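Conserved hypothetical protein TM0937 (Thermotoga maritima, PDB 2ESH) is of unknown function but, as a PadR-like protein with a helix-turn-helix domain, is probably a DNA-binding transcriptional regulator. Local coordinates at residues W12-T17 with G47-I52; S16-L21 with R54-L59; G63-E68 with K78-T83. All coordinates share one frame; numbering follows the deposited sequence.

Contact 1 of 3, residues W12-T17 with G47-I52; sequences WWLAST and GHMGNI
M49 lays a bent side chain against the flank of helix 8-24 that carries W13, L14 and T17, bringing the loop ahead of helix 52-61 down onto that helix. Bends at chi2 (-80°) and chi3 swing the thioether along the helix surface and place the terminal methyl beside the indole of W13. That methyl meets the ring at its edge, close to the ring plane, with M49 CE 3.6 Å from W13 CD1. W13 CG is anti to its backbone N (chi1 -170°), which brings the pyrrole side of the indole round to M49. L14 and M49 run past each other in opposite directions, so L14 CD1 touches two points of the methionine, M49 CB and M49 SD, each at 3.7 Å. The other branch of L14 presses on the loop backbone: L14 CD2 lies 3.0 Å from G50 O, tight for a carbon against an oxygen. T17 crosses M49 at about a right angle, T17 OG1 being 4.1 Å from M49 CE. The hydroxyl is engaged within its own helix, donating from T17 OG1 to W13 O (2.7 Å) nearly along the C=O axis, and that oxygen also accepts from T17 N. An alanine in place of L14 would remove both branches and would probably loosen the seating of M49 and G50 on the helix. A cis peptide precedes M49, G50 has backbone angles suited to glycine, and N51 takes the N-cap position of helix 52-61. L36 of helix 29-37 packs on L14, T17 and M49, F39 touches T17 and M49, and L97 of the long helix 84-116 lies against W13.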
loop_
_atom_site.group_PDB
_atom_site.type_symbol
_atom_site.label_atom_id
_atom_site.label_comp_id
_atom_site.label_asym_id
_atom_site.label_seq_id
_atom_site.Cartn_x
_atom_site.Cartn_y
_atom_site.Cartn_z
ATOM N N TRP A 12 -2.432 6.170 -4.088
ATOM C CA TRP A 12 -1.033 5.882 -4.058
ATOM C C TRP A 12 -0.727 5.207 -2.737
ATOM O O TRP A 12 -0.005 4.248 -2.629
ATOM C CB TRP A 12 -0.262 7.205 -4.209
ATOM C CG TRP A 12 1.212 6.984 -4.153
ATOM C CD1 TRP A 12 1.989 6.609 -5.188
ATOM C CD2 TRP A 12 2.088 7.123 -3.012
ATOM N NE1 TRP A 12 3.305 6.466 -4.778
ATOM C CE2 TRP A 12 3.405 6.781 -3.456
ATOM C CE3 TRP A 12 1.902 7.520 -1.685
ATOM C CZ2 TRP A 12 4.539 6.857 -2.636
ATOM C CZ3 TRP A 12 3.033 7.599 -0.852
ATOM C CH2 TRP A 12 4.332 7.253 -1.322
ATOM N N TRP A 13 -1.337 5.735 -1.708
ATOM C CA TRP A 13 -1.106 5.247 -0.369
ATOM C C TRP A 13 -1.723 3.849 -0.189
ATOM O O TRP A 13 -1.154 3.003 0.521
ATOM C CB TRP A 13 -1.710 6.251 0.608
ATOM C CG TRP A 13 -1.312 5.964 2.010
ATOM C CD1 TRP A 13 -1.987 5.221 2.910
ATOM C CD2 TRP A 13 -0.108 6.351 2.630
ATOM N NE1 TRP A 13 -1.312 5.200 4.106
ATOM C CE2 TRP A 13 -0.135 5.865 3.947
ATOM C CE3 TRP A 13 0.977 7.143 2.224
ATOM C CZ2 TRP A 13 0.919 6.088 4.861
ATOM C CZ3 TRP A 13 2.048 7.370 3.152
ATOM C CH2 TRP A 13 2.006 6.842 4.430
ATOM N N LEU A 14 -2.870 3.590 -0.825
ATOM C CA LEU A 14 -3.428 2.227 -0.812
ATOM C C LEU A 14 -2.531 1.161 -1.579
ATOM O O LEU A 14 -2.111 0.141 -1.013
ATOM C CB LEU A 14 -4.901 2.245 -1.349
ATOM C CG LEU A 14 -5.689 0.907 -1.174
ATOM C CD1 LEU A 14 -5.911 0.444 0.317
ATOM C CD2 LEU A 14 -7.048 0.954 -1.973
ATOM N N ALA A 15 -2.211 1.428 -2.842
ATOM C CA ALA A 15 -1.347 0.540 -3.666
ATOM C C ALA A 15 -0.049 0.243 -2.946
ATOM O O ALA A 15 0.392 -0.894 -2.943
ATOM C CB ALA A 15 -1.068 1.157 -5.008
ATOM N N SER A 16 0.549 1.285 -2.352
ATOM C CA SER A 16 1.846 1.206 -1.737
ATOM C C SER A 16 1.758 0.293 -0.581
ATOM O O SER A 16 2.617 -0.551 -0.405
ATOM C CB SER A 16 2.361 2.592 -1.294
ATOM O OG SER A 16 2.566 3.318 -2.529
ATOM N N THR A 17 0.700 0.465 0.212
ATOM C CA THR A 17 0.544 -0.296 1.440
ATOM C C THR A 17 0.256 -1.754 1.145
ATOM O O THR A 17 0.803 -2.633 1.801
ATOM C CB THR A 17 -0.617 0.250 2.287
ATOM O OG1 THR A 17 -0.338 1.612 2.629
ATOM C CG2 THR A 17 -0.777 -0.573 3.528
ATOM N N GLY A 47 -8.756 7.369 5.497
ATOM C CA GLY A 47 -9.675 6.266 5.863
ATOM C C GLY A 47 -8.963 4.966 5.534
ATOM O O GLY A 47 -8.132 4.453 6.347
ATOM N N HIS A 48 -9.364 4.324 4.432
ATOM C CA HIS A 48 -10.761 3.974 4.194
ATOM C C HIS A 48 -10.793 2.523 4.769
ATOM O O HIS A 48 -11.046 2.384 6.015
ATOM C CB HIS A 48 -11.132 4.013 2.712
ATOM C CG HIS A 48 -12.510 4.544 2.433
ATOM N ND1 HIS A 48 -13.529 4.533 3.369
ATOM C CD2 HIS A 48 -13.037 5.100 1.313
ATOM C CE1 HIS A 48 -14.620 5.065 2.842
ATOM N NE2 HIS A 48 -14.348 5.413 1.596
ATOM N N MET A 49 -10.398 1.475 3.989
ATOM C CA MET A 49 -9.426 1.574 2.876
ATOM C C MET A 49 -10.052 1.165 1.466
ATOM O O MET A 49 -10.432 2.066 0.651
ATOM C CB MET A 49 -8.103 0.820 3.252
ATOM C CG MET A 49 -6.933 1.656 4.068
ATOM S SD MET A 49 -5.761 2.818 3.146
ATOM C CE MET A 49 -4.130 2.519 3.873
ATOM N N GLY A 50 -10.142 -0.169 1.205
ATOM C CA GLY A 50 -11.283 -0.592 0.225
ATOM C C GLY A 50 -10.650 -0.913 -1.097
ATOM O O GLY A 50 -9.450 -0.670 -1.229
ATOM N N ASN A 51 -11.473 -1.293 -2.100
ATOM C CA ASN A 51 -11.144 -2.378 -3.096
ATOM C C ASN A 51 -9.716 -2.961 -3.199
ATOM O O ASN A 51 -9.012 -2.775 -4.226
ATOM C CB ASN A 51 -11.779 -2.161 -4.497
ATOM C CG ASN A 51 -12.367 -3.478 -5.072
ATOM O OD1 ASN A 51 -11.991 -4.591 -4.603
ATOM N ND2 ASN A 51 -13.305 -3.361 -6.062
ATOM N N ILE A 52 -9.363 -3.715 -2.153
ATOM C CA ILE A 52 -8.211 -4.611 -2.118
ATOM C C ILE A 52 -8.173 -5.445 -3.390
ATOM O O ILE A 52 -7.266 -5.253 -4.192
ATOM C CB ILE A 52 -8.279 -5.460 -0.859
ATOM C CG1 ILE A 52 -8.539 -4.525 0.293
ATOM C CG2 ILE A 52 -7.008 -6.298 -0.658
ATOM C CD1 ILE A 52 -7.406 -4.364 1.259
#

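Contact 2 of 3, residues S16-L21 with R54-L59; sequences STILLL and RVLADL
Within the winged helix-turn-helix fold expected of a PadR-like protein, this contact packs helix 8-24 against helix 52-61, which, as the third helix, would correspond to the recognition helix. The axes of the two short segments approach to 10.4 Å and cross at -75°, so the interface is a compact apolar patch centred on I18. The ethyl arm of I18, with CG1 anti to the carbonyl carbon, crosses V55 obliquely. The CG2 branch of I18 meets L56, the two side chains lying at about a right angle with I18 CG2 3.5 Å from L56 CD2. L56 sets out along the interface, and its end then turns in to reach I18. One turn further along, L59 points toward helix 8-24 and sets its CD1 near both I18 and L19. In the next shell, L65 of strand 65-70 touches L19, L56 and L59, while L32 of helix 29-37 lies against L56. Y89 and L90 of helix 84-116 pack on L19. At the end of the patch L59 CD1 lies 4.2 Å from L19 N and 4.4 Å from L19 CD1.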
loop_
_atom_site.group_PDB
_atom_site.type_symbol
_atom_site.label_atom_id
_atom_site.label_comp_id
_atom_site.label_asym_id
_atom_site.label_seq_id
_atom_site.Cartn_x
_atom_site.Cartn_y
_atom_site.Cartn_z
ATOM N N SER A 16 0.549 1.285 -2.352
ATOM C CA SER A 16 1.846 1.206 -1.737
ATOM C C SER A 16 1.758 0.293 -0.581
ATOM O O SER A 16 2.617 -0.551 -0.405
ATOM C CB SER A 16 2.361 2.592 -1.294
ATOM O OG SER A 16 2.566 3.318 -2.529
ATOM N N THR A 17 0.700 0.465 0.212
ATOM C CA THR A 17 0.544 -0.296 1.440
ATOM C C THR A 17 0.256 -1.754 1.145
ATOM O O THR A 17 0.803 -2.633 1.801
ATOM C CB THR A 17 -0.617 0.250 2.287
ATOM O OG1 THR A 17 -0.338 1.612 2.629
ATOM C CG2 THR A 17 -0.777 -0.573 3.528
ATOM N N ILE A 18 -0.635 -1.979 0.171
ATOM C CA ILE A 18 -0.953 -3.295 -0.291
ATOM C C ILE A 18 0.236 -4.061 -0.841
ATOM O O ILE A 18 0.404 -5.265 -0.472
ATOM C CB ILE A 18 -2.078 -3.360 -1.292
ATOM C CG1 ILE A 18 -3.447 -2.981 -0.654
ATOM C CG2 ILE A 18 -2.269 -4.786 -1.703
ATOM C CD1 ILE A 18 -4.615 -2.858 -1.798
ATOM N N LEU A 19 1.069 -3.402 -1.643
ATOM C CA LEU A 19 2.290 -4.043 -2.174
ATOM C C LEU A 19 3.151 -4.539 -1.044
ATOM O O LEU A 19 3.606 -5.670 -1.029
ATOM C CB LEU A 19 3.121 -3.082 -3.070
ATOM C CG LEU A 19 4.260 -3.618 -3.987
ATOM C CD1 LEU A 19 3.754 -4.751 -4.812
ATOM C CD2 LEU A 19 4.726 -2.544 -4.957
ATOM N N LEU A 20 3.372 -3.664 -0.090
ATOM C CA LEU A 20 4.167 -3.981 1.055
ATOM C C LEU A 20 3.614 -5.115 1.816
ATOM O O LEU A 20 4.390 -6.003 2.217
ATOM C CB LEU A 20 4.209 -2.807 2.015
ATOM C CG LEU A 20 5.318 -2.540 2.996
ATOM C CD1 LEU A 20 4.740 -1.962 4.255
ATOM C CD2 LEU A 20 6.226 -3.627 3.362
ATOM N N LEU A 21 2.301 -5.065 2.096
ATOM C CA LEU A 21 1.720 -6.088 2.944
ATOM C C LEU A 21 1.886 -7.424 2.209
ATOM O O LEU A 21 2.277 -8.447 2.795
ATOM C CB LEU A 21 0.230 -5.765 3.225
ATOM C CG LEU A 21 -0.135 -4.758 4.348
ATOM C CD1 LEU A 21 -1.674 -4.527 4.363
ATOM C CD2 LEU A 21 0.387 -5.193 5.691
ATOM N N ARG A 54 -9.300 -5.115 -6.357
ATOM C CA ARG A 54 -9.087 -4.497 -7.652
ATOM C C ARG A 54 -7.653 -3.850 -7.776
ATOM O O ARG A 54 -7.062 -3.770 -8.906
ATOM C CB ARG A 54 -10.235 -3.551 -8.011
ATOM C CG ARG A 54 -10.292 -3.255 -9.497
ATOM C CD ARG A 54 -11.627 -2.675 -9.923
ATOM N NE ARG A 54 -12.790 -3.573 -9.752
ATOM C CZ ARG A 54 -13.415 -4.255 -10.725
ATOM N NH1 ARG A 54 -13.032 -4.233 -12.028
ATOM N NH2 ARG A 54 -14.457 -4.968 -10.359
ATOM N N VAL A 55 -7.074 -3.442 -6.649
ATOM C CA VAL A 55 -5.711 -2.941 -6.731
ATOM C C VAL A 55 -4.703 -4.112 -6.749
ATOM O O VAL A 55 -3.642 -3.999 -7.376
ATOM C CB VAL A 55 -5.296 -1.798 -5.693
ATOM C CG1 VAL A 55 -6.497 -0.941 -5.187
ATOM C CG2 VAL A 55 -4.530 -2.379 -4.548
ATOM N N LEU A 56 -5.039 -5.222 -6.067
ATOM C CA LEU A 56 -4.395 -6.489 -6.377
ATOM C C LEU A 56 -4.449 -6.866 -7.879
ATOM O O LEU A 56 -3.402 -7.066 -8.475
ATOM C CB LEU A 56 -4.815 -7.620 -5.477
ATOM C CG LEU A 56 -4.565 -7.416 -4.018
ATOM C CD1 LEU A 56 -5.538 -8.452 -3.359
ATOM C CD2 LEU A 56 -3.161 -7.679 -3.499
ATOM N N ALA A 57 -5.614 -6.960 -8.501
ATOM C CA ALA A 57 -5.615 -7.262 -9.937
ATOM C C ALA A 57 -4.742 -6.287 -10.786
ATOM O O ALA A 57 -4.065 -6.662 -11.835
ATOM C CB ALA A 57 -7.090 -7.313 -10.491
ATOM N N ASP A 58 -4.820 -5.011 -10.389
ATOM C CA ASP A 58 -4.026 -3.907 -10.985
ATOM C C ASP A 58 -2.490 -4.091 -10.805
ATOM O O ASP A 58 -1.729 -3.851 -11.705
ATOM C CB ASP A 58 -4.496 -2.573 -10.339
ATOM C CG ASP A 58 -5.858 -2.045 -10.940
ATOM O OD1 ASP A 58 -6.365 -2.638 -11.906
ATOM O OD2 ASP A 58 -6.455 -1.065 -10.403
ATOM N N LEU A 59 -2.054 -4.525 -9.649
ATOM C CA LEU A 59 -0.649 -4.612 -9.372
ATOM C C LEU A 59 -0.120 -5.870 -10.093
ATOM O O LEU A 59 1.019 -5.866 -10.661
ATOM C CB LEU A 59 -0.432 -4.729 -7.863
ATOM C CG LEU A 59 -0.495 -3.494 -6.969
ATOM C CD1 LEU A 59 -0.476 -3.891 -5.528
ATOM C CD2 LEU A 59 0.669 -2.460 -7.271
#

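Contact 3 of 3, residues G63-E68 with K78-T83; sequences GFLSTE and KIYRIT. With CA (calcium ion), chain B.
A two-stranded antiparallel hairpin joins G63-E68 to K78-T83. S66 and R81 face each other as a hydrogen-bonded pair, S66 N donating to R81 O at 2.7 Å and R81 N returning a bond to S66 O. E68 and I79 form the second such pair, and L65 with I82 and T67 with Y80 are the non-hydrogen-bonded ones. By topology and family the hairpin is consistent with the wing of a winged helix domain. Its face bearing L65, T67, Y80 and I82 turns toward the helices: L65 CD1 lies 3.7 Å from Y80 CD1, and L56 of helix 52-61 touches both residues. T67 OG1 stands 3.5 Å above one face of the Y80 ring, displaced toward its rim, while the extended K78 chain crosses T67 obliquely and closely. At the helical end, G63 terminates helix 52-61 in a Schellman motif, and its carbonyl receives T83 OG1 at 2.6 Å, in plane and on a lone pair. T83 also caps G86 N at the start of helix 84-116, and T83 N donates to F64 O. A water links S66 OG to I82 O. The calcium ion is bound by T67 O at 2.6 Å and by a water.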
loop_
_atom_site.group_PDB
_atom_site.type_symbol
_atom_site.label_atom_id
_atom_site.label_comp_id
_atom_site.label_asym_id
_atom_site.label_seq_id
_atom_site.Cartn_x
_atom_site.Cartn_y
_atom_site.Cartn_z
ATOM N N GLY A 63 2.574 -6.355 -13.249
ATOM C CA GLY A 63 3.699 -7.317 -13.137
ATOM C C GLY A 63 4.454 -7.146 -11.825
ATOM O O GLY A 63 5.585 -7.678 -11.635
ATOM N N PHE A 64 3.807 -6.476 -10.863
ATOM C CA PHE A 64 4.464 -6.221 -9.563
ATOM C C PHE A 64 4.150 -7.338 -8.609
ATOM O O PHE A 64 4.711 -7.442 -7.516
ATOM C CB PHE A 64 3.997 -4.865 -8.995
ATOM C CG PHE A 64 4.340 -3.697 -9.892
ATOM C CD1 PHE A 64 5.605 -3.641 -10.538
ATOM C CD2 PHE A 64 3.429 -2.665 -10.093
ATOM C CE1 PHE A 64 5.927 -2.592 -11.369
ATOM C CE2 PHE A 64 3.749 -1.541 -10.892
ATOM C CZ PHE A 64 4.993 -1.513 -11.546
ATOM N N LEU A 65 3.212 -8.163 -9.027
ATOM C CA LEU A 65 2.736 -9.270 -8.204
ATOM C C LEU A 65 2.511 -10.433 -9.151
ATOM O O LEU A 65 2.048 -10.215 -10.309
ATOM C CB LEU A 65 1.336 -8.941 -7.573
ATOM C CG LEU A 65 1.196 -7.955 -6.416
ATOM C CD1 LEU A 65 -0.115 -7.999 -5.757
ATOM C CD2 LEU A 65 2.291 -8.132 -5.350
ATOM N N SER A 66 2.822 -11.640 -8.671
ATOM C CA SER A 66 2.373 -12.877 -9.376
ATOM C C SER A 66 1.309 -13.606 -8.542
ATOM O O SER A 66 1.135 -13.332 -7.361
ATOM C CB SER A 66 3.522 -13.826 -9.645
ATOM O OG SER A 66 4.064 -14.259 -8.402
ATOM N N THR A 67 0.687 -14.628 -9.117
ATOM C CA THR A 67 -0.480 -15.254 -8.478
ATOM C C THR A 67 -0.396 -16.797 -8.561
ATOM O O THR A 67 0.093 -17.332 -9.497
ATOM C CB THR A 67 -1.606 -14.580 -9.198
ATOM O OG1 THR A 67 -2.546 -13.976 -8.306
ATOM C CG2 THR A 67 -2.100 -15.265 -10.329
ATOM N N GLU A 68 -0.853 -17.510 -7.553
ATOM C CA GLU A 68 -0.982 -18.942 -7.667
ATOM C C GLU A 68 -2.143 -19.345 -6.760
ATOM O O GLU A 68 -2.202 -18.907 -5.672
ATOM C CB GLU A 68 0.326 -19.602 -7.224
ATOM C CG GLU A 68 0.296 -21.138 -7.244
ATOM C CD GLU A 68 1.641 -21.724 -6.877
ATOM O OE1 GLU A 68 1.878 -21.934 -5.658
ATOM O OE2 GLU A 68 2.498 -21.892 -7.792
ATOM N N LYS A 78 -6.698 -17.478 -4.172
ATOM C CA LYS A 78 -5.666 -17.018 -5.081
ATOM C C LYS A 78 -4.609 -16.250 -4.304
ATOM O O LYS A 78 -4.907 -15.190 -3.741
ATOM C CB LYS A 78 -6.312 -16.130 -6.113
ATOM C CG LYS A 78 -5.401 -15.864 -7.292
ATOM C CD LYS A 78 -6.111 -15.263 -8.448
ATOM C CE LYS A 78 -5.315 -15.392 -9.710
ATOM N NZ LYS A 78 -6.075 -14.869 -10.935
ATOM N N ILE A 79 -3.388 -16.815 -4.182
ATOM C CA ILE A 79 -2.241 -16.201 -3.418
ATOM C C ILE A 79 -1.392 -15.222 -4.254
ATOM O O ILE A 79 -0.849 -15.545 -5.322
ATOM C CB ILE A 79 -1.374 -17.261 -2.833
ATOM C CG1 ILE A 79 -2.223 -18.266 -1.983
ATOM C CG2 ILE A 79 -0.294 -16.626 -1.915
ATOM C CD1 ILE A 79 -3.072 -17.632 -0.845
ATOM N N TYR A 80 -1.298 -13.992 -3.791
ATOM C CA TYR A 80 -0.479 -12.927 -4.430
ATOM C C TYR A 80 0.895 -12.917 -3.832
ATOM O O TYR A 80 1.047 -13.099 -2.634
ATOM C CB TYR A 80 -1.112 -11.542 -4.254
ATOM C CG TYR A 80 -2.381 -11.451 -4.963
ATOM C CD1 TYR A 80 -2.435 -10.872 -6.263
ATOM C CD2 TYR A 80 -3.560 -11.999 -4.401
ATOM C CE1 TYR A 80 -3.619 -10.848 -7.002
ATOM C CE2 TYR A 80 -4.766 -11.997 -5.142
ATOM C CZ TYR A 80 -4.776 -11.392 -6.446
ATOM O OH TYR A 80 -5.937 -11.338 -7.200
ATOM N N ARG A 81 1.901 -12.674 -4.674
ATOM C CA ARG A 81 3.320 -12.729 -4.260
ATOM C C ARG A 81 4.080 -11.618 -5.004
ATOM O O ARG A 81 3.834 -11.368 -6.209
ATOM C CB ARG A 81 3.866 -14.157 -4.568
ATOM C CG ARG A 81 5.363 -14.397 -4.505
ATOM C CD ARG A 81 5.700 -15.940 -4.562
ATOM N NE ARG A 81 4.748 -16.771 -3.777
ATOM C CZ ARG A 81 5.003 -17.363 -2.595
ATOM N NH1 ARG A 81 6.212 -17.216 -1.989
ATOM N NH2 ARG A 81 4.039 -18.099 -2.001
ATOM N N ILE A 82 4.960 -10.916 -4.316
ATOM C CA ILE A 82 5.732 -9.828 -5.027
ATOM C C ILE A 82 6.742 -10.417 -6.068
ATOM O O ILE A 82 7.378 -11.439 -5.801
ATOM C CB ILE A 82 6.418 -8.767 -4.043
ATOM C CG1 ILE A 82 6.721 -7.456 -4.826
ATOM C CG2 ILE A 82 7.628 -9.403 -3.314
ATOM C CD1 ILE A 82 6.991 -6.244 -3.981
ATOM N N THR A 83 6.846 -9.779 -7.246
ATOM C CA THR A 83 7.829 -10.083 -8.209
ATOM C C THR A 83 9.059 -9.104 -8.051
ATOM O O THR A 83 8.928 -8.098 -7.400
ATOM C CB THR A 83 7.263 -9.854 -9.584
ATOM O OG1 THR A 83 7.135 -8.443 -9.748
ATOM C CG2 THR A 83 5.825 -10.675 -9.822
HETATM CA CA CA B . 0.722 -17.828 -11.959
HETATM O O HOH W 1 6.637 -13.620 -8.065
HETATM O O HOH W 2 -1.646 -17.487 -11.370
#

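Overall arrangement
Contacts 1 and 2 both use helix 8-24 and overlap at S16 and T17, with centres about 8 Å apart; L14 CD2 packs on V55 CG1 at 3.8 Å where they meet. Contact 3 lies on the other side of contact 2, about 10 Å away centre to centre. L19 CD1 reaches both I82 CD1 and L65 CD2 at 3.7 Å, and L59 O probably accepts a hydrogen bond from F64 N at 2.9 Å. Contacts 1 and 3 do not touch, their centres being about 17 Å apart. The calcium ion belongs to contact 3, about 13 Å from the L56 side chain of contact 2.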